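Local coordinates for Tb427.07.360- putative uncharacterized metacyclic invariant surface protein from Trypanosoma brucei (PDB 5VTL) that is of unknown function but is named as an invariant surface protein of metacyclic trypanosomes, with an extended helical architecture, at residues Q1-V4 against S5-S8; D158-K161 against I162-G166; G138-S141 against W142-K145. All coordinates share one frame; numbering follows the deposited sequence.

Two of the three contacts illustrate how a long helical protein starts its helices, and the third how one is held a turn further on. Contact 1 caps helix 4-58 with Thr3, contact 3 caps helix 141-154 with Asn140, and contact 2 lies in the opening turns of helix 157-209, which follows helix 141-154 in the chain. The centres of contacts 1 and 2 are about 17 Å apart, yet the two touch where Gln1 NE2 packs on Ile159 CD1 at 3.5 Å. Contact 3 is separate: its centre is about 20 Å from that of contact 1 and about 17 Å from that of contact 2, with no touch to either.

Contact 1. Residues Q1-V4 against S5-S8; sequences QNTV and SHVS
Thr3 and His6 meet in an N-terminal helix cap, a local contact at the very start of the chain where a short loop turns into helix 4-58. Thr3 occupies the N-cap position and its OG1 accepts the backbone N-H of His6, with OG1 to N at 3.3 Å; the place of OG1 is somewhat uncertain, because it is modelled too close to the imidazole. As modelled, chi1 of 71° places OG1 between the backbone N and the carbonyl carbon, pointing forward over the first turn. Regular helix bonding follows at once: Val7 N reaches Thr3 O at 3.0 Å, and Ser8 N reaches Val4 O at 2.8 Å.

The imidazole of His6 turns back toward the residues ahead of the helix. Gln1 lies over one of its faces, CB standing 3.8 Å from the ring centroid and 13° off the normal, a CH-pi contact. The carbonyl carbon of Gln1 covers the same ring nearer its rim, 3.4 Å above the plane, while CA of Thr3 lies at the edge. The Gln1 amide is turned 74° from the imidazole plane and is engaged by its OE1 with Thr156 N; Gln1 O is bonded to Tyr111 OH. Phe155 meets the His6 ring edge-to-face.

Chemically, the cap supplies a side-chain acceptor for a first-turn N-H that has no preceding helical carbonyl, and the face of the buried imidazole gives Gln1 a flat aromatic surface to lie on, so that the chain end is fastened by both packing and hydrogen bonds.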
loop_
_atom_site.group_PDB
_atom_site.type_symbol
_atom_site.label_atom_id
_atom_site.label_comp_id
_atom_site.label_asym_id
_atom_site.label_seq_id
_atom_site.Cartn_x
_atom_site.Cartn_y
_atom_site.Cartn_z
ATOM N N GLN A 1 -10.624 -28.480 -19.804
ATOM C CA GLN A 1 -10.867 -27.115 -19.297
ATOM C C GLN A 1 -9.836 -26.170 -19.885
ATOM O O GLN A 1 -9.026 -25.584 -19.175
ATOM C CB GLN A 1 -10.859 -27.064 -17.761
ATOM C CG GLN A 1 -11.990 -27.916 -17.161
ATOM C CD GLN A 1 -12.173 -27.776 -15.652
ATOM O OE1 GLN A 1 -12.597 -26.727 -15.155
ATOM N NE2 GLN A 1 -11.907 -28.857 -14.923
ATOM N N ASN A 2 -9.876 -26.041 -21.205
ATOM C CA ASN A 2 -8.898 -25.220 -21.921
ATOM C C ASN A 2 -9.528 -24.314 -22.991
ATOM O O ASN A 2 -8.931 -24.026 -24.028
ATOM C CB ASN A 2 -7.818 -26.105 -22.530
ATOM C CG ASN A 2 -8.368 -27.162 -23.445
ATOM O OD1 ASN A 2 -9.573 -27.198 -23.747
ATOM N ND2 ASN A 2 -7.491 -28.063 -23.876
ATOM N N THR A 3 -10.731 -23.849 -22.708
ATOM C CA THR A 3 -11.362 -22.856 -23.552
ATOM C C THR A 3 -10.651 -21.513 -23.388
ATOM O O THR A 3 -9.927 -21.293 -22.416
ATOM C CB THR A 3 -12.831 -22.665 -23.177
ATOM O OG1 THR A 3 -12.916 -22.002 -21.918
ATOM C CG2 THR A 3 -13.564 -24.003 -23.108
ATOM N N VAL A 4 -10.889 -20.611 -24.333
ATOM C CA VAL A 4 -10.396 -19.242 -24.237
ATOM C C VAL A 4 -10.645 -18.628 -22.854
ATOM O O VAL A 4 -9.737 -18.064 -22.265
ATOM C CB VAL A 4 -11.039 -18.390 -25.355
ATOM C CG1 VAL A 4 -10.805 -16.921 -25.135
ATOM C CG2 VAL A 4 -10.469 -18.849 -26.699
ATOM N N SER A 5 -11.855 -18.794 -22.313
ATOM C CA SER A 5 -12.167 -18.222 -21.005
ATOM C C SER A 5 -11.334 -18.855 -19.878
ATOM O O SER A 5 -10.905 -18.135 -18.964
ATOM C CB SER A 5 -13.653 -18.341 -20.700
ATOM O OG SER A 5 -14.392 -17.506 -21.572
ATOM N N HIS A 6 -11.111 -20.170 -19.929
ATOM C CA HIS A 6 -10.303 -20.836 -18.897
ATOM C C HIS A 6 -8.894 -20.261 -18.955
ATOM O O HIS A 6 -8.303 -19.902 -17.944
ATOM C CB HIS A 6 -10.190 -22.342 -19.104
ATOM C CG HIS A 6 -11.472 -23.109 -18.962
ATOM N ND1 HIS A 6 -12.049 -23.395 -17.744
ATOM C CD2 HIS A 6 -12.238 -23.727 -19.889
ATOM C CE1 HIS A 6 -13.129 -24.129 -17.934
ATOM N NE2 HIS A 6 -13.271 -24.338 -19.228
ATOM N N VAL A 7 -8.350 -20.171 -20.156
ATOM C CA VAL A 7 -6.966 -19.705 -20.295
ATOM C C VAL A 7 -6.852 -18.228 -19.928
ATOM O O VAL A 7 -5.879 -17.804 -19.296
ATOM C CB VAL A 7 -6.449 -19.978 -21.724
ATOM C CG1 VAL A 7 -5.065 -19.380 -21.931
ATOM C CG2 VAL A 7 -6.410 -21.457 -21.959
ATOM N N SER A 8 -7.849 -17.418 -20.286
ATOM C CA SER A 8 -7.818 -16.013 -19.902
ATOM C C SER A 8 -7.758 -15.829 -18.377
ATOM O O SER A 8 -6.993 -14.998 -17.858
ATOM C CB SER A 8 -9.036 -15.272 -20.467
ATOM O OG SER A 8 -8.898 -15.123 -21.856
#

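Contact 2. Residues D158-K161 against I162-G166; sequences DICK and ILTDG
Residues 158-166 form a continuous run of alpha-helix at the beginning of helix 157-209, in which Ile162 N, Leu163 N, Thr164 N and Asp165 N each bond to the carbonyl four residues earlier, as in Leu163 N to Ile159 O at 2.9 Å. On this frame the side-chain contact centres on Cys160 and Thr164, one turn apart. The carbonyl oxygen of Cys160 takes two bonds from the same residue: Thr164 N at 2.8 Å and Thr164 OG1, also at 2.8 Å. The two donors reach that oxygen from opposite faces of the carbonyl plane, the hydroxyl tilted 31° out of it. The threonine torsion accounts for this, since with chi1 at -60° OG1 sits beside its own backbone N and folds back along the helix. OG1 is also 3.8 Å from SG of Cys160, whose disulfide to Cys152 ties this turn to helix 141-154; Thr164 itself rests on Val148 and Cys152 of that helix.

Farther round the surface, the aliphatic part of Lys161 runs across the Asp165 carboxylate, CG lying 3.6 Å from OD2. The lysine chain is fully extended and carries its amine past the acid, so that NZ and OD2 remain 5.3 Å apart.

The threonine hydroxyl thus gives its proton to a backbone carbonyl already used by the helix, satisfying itself beside the disulfide. Lysine and aspartate, by contrast, meet through methylene and carboxylate; their charged atoms are not in contact, although opposite charges at this distance probably still attract somewhat across the surface.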
loop_
_atom_site.group_PDB
_atom_site.type_symbol
_atom_site.label_atom_id
_atom_site.label_comp_id
_atom_site.label_asym_id
_atom_site.label_seq_id
_atom_site.Cartn_x
_atom_site.Cartn_y
_atom_site.Cartn_z
ATOM N N ASP A 158 -14.582 -27.951 -7.903
ATOM C CA ASP A 158 -13.480 -28.531 -7.134
ATOM C C ASP A 158 -12.260 -27.627 -7.262
ATOM O O ASP A 158 -11.557 -27.379 -6.286
ATOM C CB ASP A 158 -13.139 -29.941 -7.606
ATOM C CG ASP A 158 -12.910 -30.032 -9.111
ATOM O OD1 ASP A 158 -13.509 -29.251 -9.881
ATOM O OD2 ASP A 158 -12.118 -30.899 -9.533
ATOM N N ILE A 159 -12.053 -27.101 -8.460
ATOM C CA ILE A 159 -10.917 -26.226 -8.723
ATOM C C ILE A 159 -11.140 -24.862 -8.069
ATOM O O ILE A 159 -10.201 -24.279 -7.505
ATOM C CB ILE A 159 -10.667 -26.119 -10.219
ATOM C CG1 ILE A 159 -10.080 -27.453 -10.727
ATOM C CG2 ILE A 159 -9.750 -24.937 -10.565
ATOM C CD1 ILE A 159 -10.072 -27.597 -12.204
ATOM N N CYS A 160 -12.379 -24.374 -8.122
ATOM C CA CYS A 160 -12.757 -23.135 -7.443
ATOM C C CYS A 160 -12.461 -23.245 -5.954
ATOM O O CYS A 160 -12.014 -22.283 -5.326
ATOM C CB CYS A 160 -14.239 -22.830 -7.636
ATOM S SG CYS A 160 -14.827 -21.478 -6.639
ATOM N N LYS A 161 -12.721 -24.418 -5.387
ATOM C CA LYS A 161 -12.509 -24.623 -3.954
ATOM C C LYS A 161 -11.043 -24.566 -3.605
ATOM O O LYS A 161 -10.646 -23.924 -2.634
ATOM C CB LYS A 161 -13.071 -25.961 -3.517
ATOM C CG LYS A 161 -12.823 -26.302 -2.078
ATOM C CD LYS A 161 -13.586 -27.598 -1.754
ATOM C CE LYS A 161 -13.287 -28.095 -0.368
ATOM N NZ LYS A 161 -14.137 -29.283 -0.072
ATOM N N ILE A 162 -10.234 -25.229 -4.416
ATOM C CA ILE A 162 -8.797 -25.264 -4.176
ATOM C C ILE A 162 -8.225 -23.864 -4.336
ATOM O O ILE A 162 -7.359 -23.436 -3.579
ATOM C CB ILE A 162 -8.103 -26.221 -5.139
ATOM C CG1 ILE A 162 -8.455 -27.665 -4.789
ATOM C CG2 ILE A 162 -6.592 -26.031 -5.079
ATOM C CD1 ILE A 162 -8.039 -28.651 -5.824
ATOM N N LEU A 163 -8.737 -23.139 -5.320
ATOM C CA LEU A 163 -8.251 -21.809 -5.605
ATOM C C LEU A 163 -8.625 -20.858 -4.473
ATOM O O LEU A 163 -7.796 -20.074 -4.009
ATOM C CB LEU A 163 -8.867 -21.345 -6.906
ATOM C CG LEU A 163 -8.519 -19.964 -7.385
ATOM C CD1 LEU A 163 -7.029 -19.899 -7.649
ATOM C CD2 LEU A 163 -9.326 -19.747 -8.643
ATOM N N THR A 164 -9.866 -20.957 -4.006
ATOM C CA THR A 164 -10.364 -20.063 -2.960
ATOM C C THR A 164 -9.667 -20.340 -1.626
ATOM O O THR A 164 -9.057 -19.439 -1.041
ATOM C CB THR A 164 -11.885 -20.212 -2.798
ATOM O OG1 THR A 164 -12.511 -19.891 -4.043
ATOM C CG2 THR A 164 -12.417 -19.299 -1.700
ATOM N N ASP A 165 -9.740 -21.586 -1.166
ATOM C CA ASP A 165 -9.103 -21.993 0.091
ATOM C C ASP A 165 -7.618 -21.628 0.050
ATOM O O ASP A 165 -7.064 -21.091 1.004
ATOM C CB ASP A 165 -9.214 -23.510 0.316
ATOM C CG ASP A 165 -10.632 -23.992 0.621
ATOM O OD1 ASP A 165 -11.564 -23.182 0.809
ATOM O OD2 ASP A 165 -10.795 -25.230 0.677
ATOM N N GLY A 166 -6.990 -21.916 -1.080
ATOM C CA GLY A 166 -5.559 -21.763 -1.232
ATOM C C GLY A 166 -5.066 -20.327 -1.336
ATOM O O GLY A 166 -3.919 -20.043 -0.989
#

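Contact 3. Residues G138-S141 against W142-K145; sequences GVNS and WVLK
With chi1 at 55° and chi2 at 26°, Asn140 swings its amide forward over the first turn of helix 141-154, bringing OD1 up to the backbone N-H of Val143. Asn140 is the N-cap: Val143 N donates to OD1 at 2.9 Å, in a nearly straight bond with an N-H...O angle of 167°. The donor comes in almost directly opposite the side-chain carbonyl carbon. Trp142 N is 3.0 Å from OD1 of Asn140, and OD1 lies at the edge of the indole, near its plane, as the ring leads away from the cap. The first helical bonds then begin from the same residue, Leu144 N to Asn140 O at 3.1 Å.

Just ahead of the cap, Val139 presents CG2 to two residues of the helix. It meets CG1 of Val143 at 4.2 Å, with the side chains crossing at about a right angle, and CD2 of Leu144 at 4.0 Å. Ala16 and Ile20 of helix 4-58 pack against Val139, and Ser141 bonds through OG to Asp175 and through N to Glu178, both on helix 157-209.

Polar and apolar parts of the contact therefore divide the work: the amide oxygen satisfies a first-turn N-H, the valine closes an apolar patch against helix 4-58, and the acids of helix 157-209 would probably be stabilised by the positive end of the helix dipole.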
loop_
_atom_site.group_PDB
_atom_site.type_symbol
_atom_site.label_atom_id
_atom_site.label_comp_id
_atom_site.label_asym_id
_atom_site.label_seq_id
_atom_site.Cartn_x
_atom_site.Cartn_y
_atom_site.Cartn_z
ATOM N N GLY A 138 0.599 -3.727 -11.839
ATOM C CA GLY A 138 -0.515 -3.021 -11.222
ATOM C C GLY A 138 -1.325 -3.892 -10.270
ATOM O O GLY A 138 -2.394 -3.503 -9.819
ATOM N N VAL A 139 -0.817 -5.070 -9.951
ATOM C CA VAL A 139 -1.529 -5.985 -9.068
ATOM C C VAL A 139 -1.836 -5.334 -7.706
ATOM O O VAL A 139 -1.072 -4.514 -7.206
ATOM C CB VAL A 139 -0.718 -7.304 -8.887
ATOM C CG1 VAL A 139 0.587 -7.049 -8.176
ATOM C CG2 VAL A 139 -1.532 -8.369 -8.160
ATOM N N ASN A 140 -2.980 -5.689 -7.134
ATOM C CA ASN A 140 -3.370 -5.225 -5.815
ATOM C C ASN A 140 -4.424 -6.193 -5.314
ATOM O O ASN A 140 -4.703 -7.184 -5.984
ATOM C CB ASN A 140 -3.864 -3.769 -5.852
ATOM C CG ASN A 140 -5.004 -3.539 -6.837
ATOM O OD1 ASN A 140 -5.774 -4.451 -7.161
ATOM N ND2 ASN A 140 -5.124 -2.317 -7.307
ATOM N N SER A 141 -5.030 -5.923 -4.166
ATOM C CA SER A 141 -5.993 -6.874 -3.636
ATOM C C SER A 141 -7.177 -7.027 -4.570
ATOM O O SER A 141 -7.738 -8.122 -4.670
ATOM C CB SER A 141 -6.493 -6.477 -2.248
ATOM O OG SER A 141 -5.464 -6.405 -1.298
ATOM N N TRP A 142 -7.554 -5.947 -5.258
ATOM C CA TRP A 142 -8.726 -5.997 -6.153
ATOM C C TRP A 142 -8.446 -6.978 -7.301
ATOM O O TRP A 142 -9.269 -7.835 -7.615
ATOM C CB TRP A 142 -9.117 -4.594 -6.673
ATOM C CG TRP A 142 -10.303 -4.607 -7.615
ATOM C CD1 TRP A 142 -11.640 -4.506 -7.278
ATOM C CD2 TRP A 142 -10.266 -4.731 -9.047
ATOM N NE1 TRP A 142 -12.414 -4.553 -8.411
ATOM C CE2 TRP A 142 -11.600 -4.693 -9.506
ATOM C CE3 TRP A 142 -9.235 -4.869 -9.986
ATOM C CZ2 TRP A 142 -11.924 -4.802 -10.845
ATOM C CZ3 TRP A 142 -9.564 -4.972 -11.308
ATOM C CH2 TRP A 142 -10.904 -4.938 -11.725
ATOM N N VAL A 143 -7.265 -6.873 -7.912
ATOM C CA VAL A 143 -6.867 -7.805 -8.961
ATOM C C VAL A 143 -6.834 -9.257 -8.461
ATOM O O VAL A 143 -7.256 -10.163 -9.164
ATOM C CB VAL A 143 -5.475 -7.431 -9.537
ATOM C CG1 VAL A 143 -4.968 -8.497 -10.535
ATOM C CG2 VAL A 143 -5.529 -6.047 -10.194
ATOM N N LEU A 144 -6.327 -9.491 -7.256
ATOM C CA LEU A 144 -6.303 -10.860 -6.735
ATOM C C LEU A 144 -7.718 -11.391 -6.506
ATOM O O LEU A 144 -7.983 -12.569 -6.717
ATOM C CB LEU A 144 -5.496 -10.958 -5.432
ATOM C CG LEU A 144 -4.001 -10.629 -5.508
ATOM C CD1 LEU A 144 -3.415 -10.676 -4.121
ATOM C CD2 LEU A 144 -3.265 -11.569 -6.413
ATOM N N LYS A 145 -8.625 -10.524 -6.081
ATOM C CA LYS A 145 -10.025 -10.894 -5.935
ATOM C C LYS A 145 -10.625 -11.293 -7.276
ATOM O O LYS A 145 -11.262 -12.324 -7.401
ATOM C CB LYS A 145 -10.837 -9.728 -5.357
ATOM C CG LYS A 145 -12.344 -9.974 -5.309
ATOM C CD LYS A 145 -13.087 -8.830 -4.628
ATOM C CE LYS A 145 -12.949 -7.533 -5.372
ATOM N NZ LYS A 145 -13.848 -6.484 -4.843
#